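Local coordinates for protein EF-P arginine 32 rhamnosyl-transferase (Pseudomonas putida KT2440, PDB 5NV8) that belongs to the EarP family of rhamnosyltransferases, enzymes with Rossmann-like domains, and is modelled here with 2'-deoxy-thymidine-beta-L-rhamnose bound, at residues Leu238-Val249 and Arg255-Pro264; His321-Ala330 and His357-Trp368. All coordinates share one frame; numbering follows the deposited sequence.

Interaction 1 of 2, residues Leu238-Val249 and Arg255-Pro264; sequences LSQWLGEGPLHV and RGALTVQVLP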
loop_
_atom_site.group_PDB
_atom_site.type_symbol
_atom_site.label_atom_id
_atom_site.label_comp_id
_atom_site.label_asym_id
_atom_site.label_seq_id
_atom_site.Cartn_x
_atom_site.Cartn_y
_atom_site.Cartn_z
ATOM N N LEU A 238 1.153 19.575 3.115
ATOM C CA LEU A 238 -0.242 19.771 3.493
ATOM C C LEU A 238 -0.409 21.047 4.306
ATOM O O LEU A 238 -1.364 21.807 4.101
ATOM C CB LEU A 238 -0.737 18.561 4.283
ATOM C CG LEU A 238 -2.240 18.290 4.363
ATOM C CD1 LEU A 238 -2.758 17.722 3.054
ATOM C CD2 LEU A 238 -2.526 17.335 5.512
ATOM N N SER A 239 0.520 21.307 5.229
ATOM C CA SER A 239 0.456 22.531 6.017
ATOM C C SER A 239 0.741 23.756 5.158
ATOM O O SER A 239 0.074 24.788 5.301
ATOM C CB SER A 239 1.434 22.452 7.189
ATOM O OG SER A 239 1.324 21.210 7.863
ATOM N N GLN A 240 1.721 23.661 4.254
ATOM C CA GLN A 240 2.031 24.778 3.367
ATOM C C GLN A 240 0.868 25.122 2.446
ATOM O O GLN A 240 0.808 26.243 1.932
ATOM C CB GLN A 240 3.274 24.462 2.531
ATOM C CG GLN A 240 4.483 24.023 3.339
ATOM C CD GLN A 240 5.505 23.274 2.499
ATOM O OE1 GLN A 240 5.628 23.508 1.296
ATOM N NE2 GLN A 240 6.241 22.366 3.131
ATOM N N TRP A 241 -0.055 24.183 2.222
ATOM C CA TRP A 241 -1.214 24.466 1.385
ATOM C C TRP A 241 -2.321 25.155 2.176
ATOM O O TRP A 241 -2.922 26.120 1.693
ATOM C CB TRP A 241 -1.736 23.175 0.751
ATOM C CG TRP A 241 -2.909 23.397 -0.154
ATOM C CD1 TRP A 241 -2.875 23.819 -1.452
ATOM C CD2 TRP A 241 -4.292 23.225 0.176
ATOM N NE1 TRP A 241 -4.151 23.914 -1.952
ATOM C CE2 TRP A 241 -5.039 23.555 -0.972
ATOM C CE3 TRP A 241 -4.971 22.820 1.330
ATOM C CZ2 TRP A 241 -6.432 23.492 -1.001
ATOM C CZ3 TRP A 241 -6.354 22.760 1.300
ATOM C CH2 TRP A 241 -7.069 23.095 0.142
ATOM N N LEU A 242 -2.603 24.673 3.390
ATOM C CA LEU A 242 -3.642 25.295 4.203
ATOM C C LEU A 242 -3.210 26.661 4.720
ATOM O O LEU A 242 -4.056 27.538 4.928
ATOM C CB LEU A 242 -4.019 24.377 5.365
ATOM C CG LEU A 242 -4.768 23.103 4.969
ATOM C CD1 LEU A 242 -4.469 21.984 5.948
ATOM C CD2 LEU A 242 -6.266 23.359 4.882
ATOM N N GLY A 243 -1.911 26.859 4.940
ATOM C CA GLY A 243 -1.374 28.159 5.278
ATOM C C GLY A 243 -1.412 28.534 6.744
ATOM O O GLY A 243 -0.921 29.613 7.099
ATOM N N GLU A 244 -1.971 27.693 7.605
ATOM C CA GLU A 244 -2.038 27.997 9.024
ATOM C C GLU A 244 -0.847 27.346 9.736
ATOM O O GLU A 244 0.162 27.010 9.104
ATOM C CB GLU A 244 -3.398 27.550 9.574
ATOM C CG GLU A 244 -4.498 27.496 8.524
ATOM C CD GLU A 244 -5.894 27.573 9.119
ATOM O OE1 GLU A 244 -6.200 26.811 10.054
ATOM O OE2 GLU A 244 -6.697 28.398 8.635
ATOM N N GLY A 245 -0.954 27.164 11.056
ATOM C CA GLY A 245 0.144 26.668 11.836
ATOM C C GLY A 245 0.456 25.211 11.540
ATOM O O GLY A 245 -0.161 24.576 10.672
ATOM N N PRO A 246 1.434 24.665 12.265
ATOM C CA PRO A 246 1.808 23.260 12.058
ATOM C C PRO A 246 0.658 22.320 12.386
ATOM O O PRO A 246 -0.103 22.540 13.330
ATOM C CB PRO A 246 2.989 23.061 13.016
ATOM C CG PRO A 246 3.500 24.437 13.299
ATOM C CD PRO A 246 2.297 25.328 13.255
ATOM N N LEU A 247 0.539 21.263 11.589
ATOM C CA LEU A 247 -0.502 20.259 11.759
ATOM C C LEU A 247 0.097 18.989 12.344
ATOM O O LEU A 247 1.106 18.483 11.841
ATOM C CB LEU A 247 -1.192 19.945 10.430
ATOM C CG LEU A 247 -2.082 21.044 9.859
ATOM C CD1 LEU A 247 -3.067 20.447 8.874
ATOM C CD2 LEU A 247 -2.809 21.750 10.985
ATOM N N HIS A 248 -0.528 18.481 13.402
ATOM C CA HIS A 248 -0.131 17.202 13.975
ATOM C C HIS A 248 -1.356 16.326 14.195
ATOM O O HIS A 248 -2.461 16.675 13.767
ATOM C CB HIS A 248 0.640 17.408 15.280
ATOM C CG HIS A 248 1.517 18.622 15.277
ATOM N ND1 HIS A 248 1.229 19.752 16.011
ATOM C CD2 HIS A 248 2.673 18.883 14.624
ATOM C CE1 HIS A 248 2.171 20.656 15.812
ATOM N NE2 HIS A 248 3.060 20.154 14.974
ATOM N N VAL A 249 -1.163 15.190 14.869
ATOM C CA VAL A 249 -2.220 14.195 14.995
ATOM C C VAL A 249 -3.421 14.795 15.708
ATOM O O VAL A 249 -3.296 15.387 16.788
ATOM C CB VAL A 249 -1.690 12.957 15.735
ATOM C CG1 VAL A 249 -2.840 12.075 16.200
ATOM C CG2 VAL A 249 -0.729 12.186 14.846
ATOM N N ARG A 255 -11.740 23.157 3.832
ATOM C CA ARG A 255 -11.654 24.248 2.861
ATOM C C ARG A 255 -12.565 23.899 1.693
ATOM O O ARG A 255 -12.237 23.017 0.892
ATOM C CB ARG A 255 -10.221 24.467 2.378
ATOM C CG ARG A 255 -9.262 24.891 3.458
ATOM C CD ARG A 255 -9.407 26.372 3.767
ATOM N NE ARG A 255 -8.249 26.864 4.501
ATOM C CZ ARG A 255 -8.037 26.647 5.794
ATOM N NH1 ARG A 255 -8.909 25.948 6.511
ATOM N NH2 ARG A 255 -6.949 27.130 6.370
ATOM N N GLY A 256 -13.702 24.586 1.595
ATOM C CA GLY A 256 -14.654 24.317 0.535
ATOM C C GLY A 256 -15.257 22.928 0.615
ATOM O O GLY A 256 -15.966 22.602 1.570
ATOM N N ALA A 257 -14.989 22.103 -0.392
ATOM C CA ALA A 257 -15.495 20.738 -0.432
ATOM C C ALA A 257 -14.552 19.732 0.212
ATOM O O ALA A 257 -14.943 18.576 0.406
ATOM C CB ALA A 257 -15.768 20.316 -1.881
ATOM N N LEU A 258 -13.333 20.139 0.548
ATOM C CA LEU A 258 -12.317 19.237 1.073
ATOM C C LEU A 258 -12.175 19.441 2.575
ATOM O O LEU A 258 -12.018 20.573 3.043
ATOM C CB LEU A 258 -10.975 19.469 0.371
ATOM C CG LEU A 258 -9.753 18.600 0.712
ATOM C CD1 LEU A 258 -8.935 19.163 1.872
ATOM C CD2 LEU A 258 -10.166 17.160 0.990
ATOM N N THR A 259 -12.227 18.343 3.324
ATOM C CA THR A 259 -11.953 18.346 4.756
ATOM C C THR A 259 -10.721 17.484 4.997
ATOM O O THR A 259 -10.730 16.284 4.704
ATOM C CB THR A 259 -13.153 17.828 5.557
ATOM O OG1 THR A 259 -14.162 18.843 5.619
ATOM C CG2 THR A 259 -12.732 17.474 6.968
ATOM N N VAL A 260 -9.659 18.098 5.506
ATOM C CA VAL A 260 -8.374 17.436 5.698
ATOM C C VAL A 260 -8.288 16.944 7.136
ATOM O O VAL A 260 -8.746 17.622 8.061
ATOM C CB VAL A 260 -7.211 18.387 5.346
ATOM C CG1 VAL A 260 -6.859 19.317 6.509
ATOM C CG2 VAL A 260 -5.999 17.596 4.904
ATOM N N GLN A 261 -7.723 15.751 7.327
ATOM C CA GLN A 261 -7.601 15.171 8.660
ATOM C C GLN A 261 -6.281 14.427 8.784
ATOM O O GLN A 261 -5.914 13.656 7.893
ATOM C CB GLN A 261 -8.764 14.222 8.976
ATOM C CG GLN A 261 -8.805 13.798 10.442
ATOM C CD GLN A 261 -10.088 13.079 10.828
ATOM O OE1 GLN A 261 -10.816 12.573 9.974
ATOM N NE2 GLN A 261 -10.367 13.029 12.127
ATOM N N VAL A 262 -5.589 14.650 9.900
ATOM C CA VAL A 262 -4.285 14.052 10.169
ATOM C C VAL A 262 -4.471 12.848 11.082
ATOM O O VAL A 262 -5.066 12.962 12.162
ATOM C CB VAL A 262 -3.324 15.073 10.798
ATOM C CG1 VAL A 262 -1.889 14.580 10.696
ATOM C CG2 VAL A 262 -3.477 16.430 10.128
ATOM N N LEU A 263 -3.954 11.699 10.658
ATOM C CA LEU A 263 -4.052 10.447 11.392
ATOM C C LEU A 263 -2.725 10.090 12.053
ATOM O O LEU A 263 -1.658 10.536 11.618
ATOM C CB LEU A 263 -4.474 9.305 10.455
ATOM C CG LEU A 263 -5.901 9.322 9.905
ATOM C CD1 LEU A 263 -6.176 8.054 9.119
ATOM C CD2 LEU A 263 -6.912 9.490 11.032
ATOM N N PRO A 264 -2.753 9.298 13.116
ATOM C CA PRO A 264 -1.512 8.781 13.699
ATOM C C PRO A 264 -1.042 7.547 12.935
ATOM O O PRO A 264 -1.705 7.057 12.023
ATOM C CB PRO A 264 -1.919 8.434 15.131
ATOM C CG PRO A 264 -3.356 8.055 15.012
ATOM C CD PRO A 264 -3.932 8.934 13.923
#

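Interaction 2 of 2, residues His321-Ala330 and His357-Trp368; sequences HYRCGLSDDA and HWPELQQHARLW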
loop_
_atom_site.group_PDB
_atom_site.type_symbol
_atom_site.label_atom_id
_atom_site.label_comp_id
_atom_site.label_asym_id
_atom_site.label_seq_id
_atom_site.Cartn_x
_atom_site.Cartn_y
_atom_site.Cartn_z
ATOM N N HIS A 321 0.713 -3.905 -17.517
ATOM C CA HIS A 321 -0.245 -4.930 -17.120
ATOM C C HIS A 321 -1.510 -4.342 -16.511
ATOM O O HIS A 321 -2.598 -4.901 -16.697
ATOM C CB HIS A 321 0.379 -5.899 -16.110
ATOM C CG HIS A 321 1.823 -6.199 -16.362
ATOM N ND1 HIS A 321 2.840 -5.369 -15.942
ATOM C CD2 HIS A 321 2.421 -7.246 -16.977
ATOM C CE1 HIS A 321 4.003 -5.888 -16.296
ATOM N NE2 HIS A 321 3.777 -7.027 -16.925
ATOM N N TYR A 322 -1.389 -3.222 -15.791
ATOM C CA TYR A 322 -2.514 -2.693 -15.026
ATOM C C TYR A 322 -3.606 -2.127 -15.921
ATOM O O TYR A 322 -4.781 -2.139 -15.540
ATOM C CB TYR A 322 -2.021 -1.620 -14.052
ATOM C CG TYR A 322 -2.960 -1.357 -12.890
ATOM C CD1 TYR A 322 -3.156 -2.313 -11.902
ATOM C CD2 TYR A 322 -3.643 -0.153 -12.782
ATOM C CE1 TYR A 322 -4.011 -2.080 -10.838
ATOM C CE2 TYR A 322 -4.500 0.092 -11.722
ATOM C CZ TYR A 322 -4.680 -0.875 -10.753
ATOM O OH TYR A 322 -5.530 -0.641 -9.697
ATOM N N ARG A 323 -3.252 -1.641 -17.106
ATOM C CA ARG A 323 -4.175 -0.902 -17.960
ATOM C C ARG A 323 -4.893 -1.771 -18.987
ATOM O O ARG A 323 -5.657 -1.237 -19.798
ATOM C CB ARG A 323 -3.416 0.211 -18.690
ATOM C CG ARG A 323 -2.667 -0.285 -19.917
ATOM C CD ARG A 323 -1.742 0.766 -20.484
ATOM N NE ARG A 323 -2.287 1.343 -21.707
ATOM C CZ ARG A 323 -1.632 2.197 -22.486
ATOM N NH1 ARG A 323 -0.395 2.563 -22.178
ATOM N NH2 ARG A 323 -2.210 2.675 -23.578
ATOM N N CYS A 324 -4.695 -3.092 -18.954
ATOM C CA CYS A 324 -5.024 -3.925 -20.110
ATOM C C CYS A 324 -6.520 -3.936 -20.418
ATOM O O CYS A 324 -6.913 -3.894 -21.590
ATOM C CB CYS A 324 -4.509 -5.346 -19.886
ATOM S SG CYS A 324 -2.753 -5.552 -20.265
ATOM N N GLY A 325 -7.370 -3.991 -19.394
ATOM C CA GLY A 325 -8.782 -4.229 -19.631
ATOM C C GLY A 325 -9.672 -3.022 -19.868
ATOM O O GLY A 325 -10.840 -3.199 -20.229
ATOM N N LEU A 326 -9.169 -1.806 -19.692
ATOM C CA LEU A 326 -10.028 -0.630 -19.704
ATOM C C LEU A 326 -10.219 -0.081 -21.117
ATOM O O LEU A 326 -9.409 -0.306 -22.020
ATOM C CB LEU A 326 -9.459 0.459 -18.795
ATOM C CG LEU A 326 -9.535 0.154 -17.298
ATOM C CD1 LEU A 326 -8.456 0.910 -16.538
ATOM C CD2 LEU A 326 -10.918 0.483 -16.750
ATOM N N SER A 327 -11.318 0.651 -21.291
ATOM C CA SER A 327 -11.619 1.298 -22.558
ATOM C C SER A 327 -10.645 2.447 -22.814
ATOM O O SER A 327 -9.871 2.850 -21.944
ATOM C CB SER A 327 -13.060 1.809 -22.568
ATOM O OG SER A 327 -13.267 2.757 -21.535
ATOM N N ASP A 328 -10.705 2.987 -24.033
ATOM C CA ASP A 328 -9.743 4.008 -24.439
ATOM C C ASP A 328 -9.866 5.264 -23.584
ATOM O O ASP A 328 -8.854 5.881 -23.227
ATOM C CB ASP A 328 -9.931 4.341 -25.918
ATOM C CG ASP A 328 -9.571 3.179 -26.821
ATOM O OD1 ASP A 328 -8.404 2.737 -26.785
ATOM O OD2 ASP A 328 -10.458 2.704 -27.560
ATOM N N ASP A 329 -11.093 5.660 -23.242
ATOM C CA ASP A 329 -11.271 6.834 -22.397
ATOM C C ASP A 329 -10.833 6.553 -20.961
ATOM O O ASP A 329 -10.277 7.433 -20.294
ATOM C CB ASP A 329 -12.726 7.301 -22.444
ATOM C CG ASP A 329 -13.064 8.039 -23.733
ATOM O OD1 ASP A 329 -12.129 8.502 -24.420
ATOM O OD2 ASP A 329 -14.267 8.163 -24.056
ATOM N N ALA A 330 -11.067 5.333 -20.471
ATOM C CA ALA A 330 -10.650 4.991 -19.114
ATOM C C ALA A 330 -9.157 4.696 -19.044
ATOM O O ALA A 330 -8.496 5.055 -18.063
ATOM C CB ALA A 330 -11.453 3.798 -18.599
ATOM N N HIS A 357 -14.890 8.397 -15.137
ATOM C CA HIS A 357 -14.946 6.973 -15.441
ATOM C C HIS A 357 -14.864 6.146 -14.167
ATOM O O HIS A 357 -14.266 5.068 -14.146
ATOM C CB HIS A 357 -13.829 6.579 -16.405
ATOM C CG HIS A 357 -13.749 7.443 -17.625
ATOM N ND1 HIS A 357 -14.696 7.406 -18.626
ATOM C CD2 HIS A 357 -12.830 8.360 -18.010
ATOM C CE1 HIS A 357 -14.365 8.266 -19.572
ATOM N NE2 HIS A 357 -13.237 8.857 -19.223
ATOM N N TRP A 358 -15.470 6.633 -13.085
ATOM C CA TRP A 358 -15.325 5.950 -11.801
ATOM C C TRP A 358 -15.919 4.546 -11.783
ATOM O O TRP A 358 -15.264 3.647 -11.222
ATOM C CB TRP A 358 -15.921 6.810 -10.682
ATOM C CG TRP A 358 -15.191 6.650 -9.394
ATOM C CD1 TRP A 358 -15.646 6.035 -8.265
ATOM C CD2 TRP A 358 -13.862 7.099 -9.100
ATOM N NE1 TRP A 358 -14.684 6.076 -7.285
ATOM C CE2 TRP A 358 -13.579 6.725 -7.773
ATOM C CE3 TRP A 358 -12.885 7.783 -9.832
ATOM C CZ2 TRP A 358 -12.361 7.014 -7.158
ATOM C CZ3 TRP A 358 -11.674 8.071 -9.220
ATOM C CH2 TRP A 358 -11.423 7.685 -7.897
ATOM N N PRO A 359 -17.110 4.276 -12.336
ATOM C CA PRO A 359 -17.584 2.880 -12.366
ATOM C C PRO A 359 -16.635 1.931 -13.080
ATOM O O PRO A 359 -16.461 0.787 -12.638
ATOM C CB PRO A 359 -18.933 2.988 -13.091
ATOM C CG PRO A 359 -19.399 4.355 -12.787
ATOM C CD PRO A 359 -18.160 5.208 -12.793
ATOM N N GLU A 360 -16.014 2.375 -14.175
ATOM C CA GLU A 360 -15.037 1.535 -14.860
ATOM C C GLU A 360 -13.795 1.320 -14.003
ATOM O O GLU A 360 -13.265 0.205 -13.940
ATOM C CB GLU A 360 -14.654 2.158 -16.204
ATOM C CG GLU A 360 -15.347 1.536 -17.406
ATOM C CD GLU A 360 -14.487 1.563 -18.657
ATOM O OE1 GLU A 360 -14.320 2.650 -19.250
ATOM O OE2 GLU A 360 -13.975 0.495 -19.050
ATOM N N LEU A 361 -13.318 2.374 -13.335
ATOM C CA LEU A 361 -12.117 2.243 -12.514
ATOM C C LEU A 361 -12.386 1.416 -11.262
ATOM O O LEU A 361 -11.514 0.662 -10.814
ATOM C CB LEU A 361 -11.581 3.626 -12.145
ATOM C CG LEU A 361 -11.202 4.536 -13.318
ATOM C CD1 LEU A 361 -10.450 5.764 -12.829
ATOM C CD2 LEU A 361 -10.379 3.776 -14.344
ATOM N N GLN A 362 -13.585 1.546 -10.686
ATOM C CA GLN A 362 -13.956 0.730 -9.533
ATOM C C GLN A 362 -13.908 -0.756 -9.874
ATOM O O GLN A 362 -13.330 -1.560 -9.132
ATOM C CB GLN A 362 -15.354 1.117 -9.046
ATOM C CG GLN A 362 -15.432 2.436 -8.299
ATOM C CD GLN A 362 -16.808 2.683 -7.712
ATOM O OE1 GLN A 362 -17.540 3.567 -8.159
ATOM N NE2 GLN A 362 -17.169 1.897 -6.703
ATOM N N GLN A 363 -14.524 -1.138 -10.995
ATOM C CA GLN A 363 -14.523 -2.539 -11.401
ATOM C C GLN A 363 -13.122 -3.005 -11.776
ATOM O O GLN A 363 -12.747 -4.149 -11.495
ATOM C CB GLN A 363 -15.493 -2.744 -12.567
ATOM C CG GLN A 363 -15.932 -4.188 -12.787
ATOM C CD GLN A 363 -17.042 -4.622 -11.847
ATOM O OE1 GLN A 363 -16.890 -4.582 -10.627
ATOM N NE2 GLN A 363 -18.167 -5.041 -12.414
ATOM N N HIS A 364 -12.333 -2.126 -12.400
ATOM C CA HIS A 364 -10.978 -2.493 -12.799
ATOM C C HIS A 364 -10.103 -2.800 -11.589
ATOM O O HIS A 364 -9.277 -3.720 -11.626
ATOM C CB HIS A 364 -10.360 -1.373 -13.633
ATOM C CG HIS A 364 -9.044 -1.731 -14.245
ATOM N ND1 HIS A 364 -8.940 -2.522 -15.369
ATOM C CD2 HIS A 364 -7.778 -1.406 -13.893
ATOM C CE1 HIS A 364 -7.666 -2.668 -15.684
ATOM N NE2 HIS A 364 -6.940 -2.003 -14.804
ATOM N N ALA A 365 -10.270 -2.040 -10.504
ATOM C CA ALA A 365 -9.471 -2.281 -9.307
ATOM C C ALA A 365 -9.837 -3.609 -8.652
ATOM O O ALA A 365 -8.960 -4.317 -8.144
ATOM C CB ALA A 365 -9.643 -1.126 -8.322
ATOM N N ARG A 366 -11.126 -3.963 -8.653
ATOM C CA ARG A 366 -11.540 -5.256 -8.115
ATOM C C ARG A 366 -10.993 -6.401 -8.956
ATOM O O ARG A 366 -10.507 -7.402 -8.415
ATOM C CB ARG A 366 -13.066 -5.341 -8.046
ATOM C CG ARG A 366 -13.724 -4.265 -7.202
ATOM C CD ARG A 366 -13.511 -4.530 -5.723
ATOM N NE ARG A 366 -13.977 -5.857 -5.335
ATOM C CZ ARG A 366 -14.177 -6.238 -4.078
ATOM N NH1 ARG A 366 -13.952 -5.391 -3.084
ATOM N NH2 ARG A 366 -14.604 -7.467 -3.816
ATOM N N LEU A 367 -11.065 -6.271 -10.282
ATOM C CA LEU A 367 -10.633 -7.352 -11.160
ATOM C C LEU A 367 -9.128 -7.582 -11.082
ATOM O O LEU A 367 -8.670 -8.717 -11.248
ATOM C CB LEU A 367 -11.056 -7.052 -12.598
ATOM C CG LEU A 367 -12.559 -7.151 -12.871
ATOM C CD1 LEU A 367 -12.973 -6.236 -14.017
ATOM C CD2 LEU A 367 -12.952 -8.590 -13.160
ATOM N N TRP A 368 -8.345 -6.529 -10.834
ATOM C CA TRP A 368 -6.901 -6.707 -10.718
ATOM C C TRP A 368 -6.537 -7.481 -9.458
ATOM O O TRP A 368 -5.666 -8.359 -9.492
ATOM C CB TRP A 368 -6.193 -5.352 -10.731
ATOM C CG TRP A 368 -4.708 -5.480 -10.575
ATOM C CD1 TRP A 368 -3.989 -5.364 -9.420
ATOM C CD2 TRP A 368 -3.760 -5.766 -11.610
ATOM N NE1 TRP A 368 -2.651 -5.556 -9.674
ATOM C CE2 TRP A 368 -2.484 -5.804 -11.011
ATOM C CE3 TRP A 368 -3.866 -5.990 -12.987
ATOM C CZ2 TRP A 368 -1.323 -6.054 -11.741
ATOM C CZ3 TRP A 368 -2.710 -6.240 -13.710
ATOM C CH2 TRP A 368 -1.457 -6.268 -13.085
HETATM O O HOH W 1 -6.161 -2.300 -7.709
#

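Interaction 1 of 2, residues Leu238-Val249 and Arg255-Pro264
Helix 238-242 passes strand 258-263 roughly antiparallel (145°), the axes 11.3 Å apart, with Leu238 over Val260. At Gly243, with a positive phi, the chain leaves the helix and heads for the far end of the strand, where the CA atoms of Val249 and Val262 come within 5.3 Å. At the Arg255 end a type II' turn from Arg255 to Leu258 links strands 252-255 and 258-263 as a tight beta hairpin.

Both methyls of Val260 are used. CG2 lies against the branched end of Leu238, 3.5 Å from its CD2, while CG1 meets Leu242 CD1 tip to tip at 3.6 Å. Farther along, the CB of Val262 sits 3.5 Å from the backbone O of His248, and Val249 crosses Pro264 at about a right angle.

Arg255 closes the other end. A bend at chi2 (-79°) folds its chain back to the helix terminus, where Leu242 CD2 sits over the centre of one guanidinium face. NH2 donates to Leu242 O at 3.3 Å, and the same nitrogen makes a salt bridge to Glu244 OE2 at 2.6 Å, although the N-H points poorly at that oxygen. The other oxygen of Glu244 pairs with Arg253. Trp241 leans past the Arg255 CB with its six-membered ring and hydrogen-bonds Asp216 through NE1.

Since strands 225-230 and 258-263 are parallel neighbours, this is the returning half of a beta-alpha-beta crossover in a Rossmann-like sheet, with antiparallel edge strand 252-255 inserted before the return.

Interaction 2 of 2, residues His321-Ala330 and His357-Trp368
Tyr322 lays the CD1-CE1 edge of its ring over the face of the Trp368 indole, CD1 standing 3.5 Å from Trp368 CD2. The phenol and five-membered ring planes meet at 68° with centroids 4.7 Å apart, a tilted edge-to-face pair. One face of Tyr322 in turn receives the edge of His364, whose plane is almost perpendicular to it (89°). The tyrosine is thus wedged between two side chains one helical turn apart on helix 358-373. Its OH reaches past them to a water at 2.7 Å, which also bonds weakly to Ala365 O. Phe318 and Trp338 meet the same phenol ring from elsewhere in the chain, and Trp368 NE1 is hydrogen-bonded to Gln293 OE1.

With CG trans to its own N (chi1 -172°), the His364 imidazole stands up from the helix and turns a face to Leu326. Leu326 CD1 sits over the centre of that face in a CH-pi contact, 3.5 Å from the ring centroid, and CD2 of the same leucine rests 3.7 Å from Glu360 O.

Toward the start of helix 358-373 the contact becomes polar. Ser327, the N-cap of helix 328-343, donates from OG to the syn lone pair of Glu360 OE1 at 2.5 Å; its backbone N makes a long, weak bond of 3.5 Å to Glu360 OE2. The carboxylate therefore sits at the amino end of helix 328-343, where the helix dipole would be expected to favour its negative charge. His357, itself an N-cap, slips a ring face under the Asp329-Ala330 backbone, with its CE1 3.4 Å from Asp329 CB.

The turn between helices 315-322 and 328-343, with its type I beta turn from Arg323 to Leu326, packs on helix 358-373, with an aromatic cluster of Tyr322, His364 and Trp368 at one end.

In the fold
From the N terminus, strands 17-20 and 48-51 form a separate parallel sheet before the chain enters the mixed sheet. After strand 225-230 comes helix 235-242, and interaction 1 closes a short loop: five residues separate its segments, and they carry most of edge strand 252-255. From strand 258-263 helices and strands alternate to 299-302, the other outermost strand of the mixed sheet. The chain then becomes helical, and interaction 2 closes a loop of 26 mostly helical residues. The contacts follow in series, neither nested nor crossed, with nearest atoms about 13 Å apart. Interaction 1 fastens a helix to one margin of the sheet; interaction 2 ties together helices 315-322, 328-343 and 358-373.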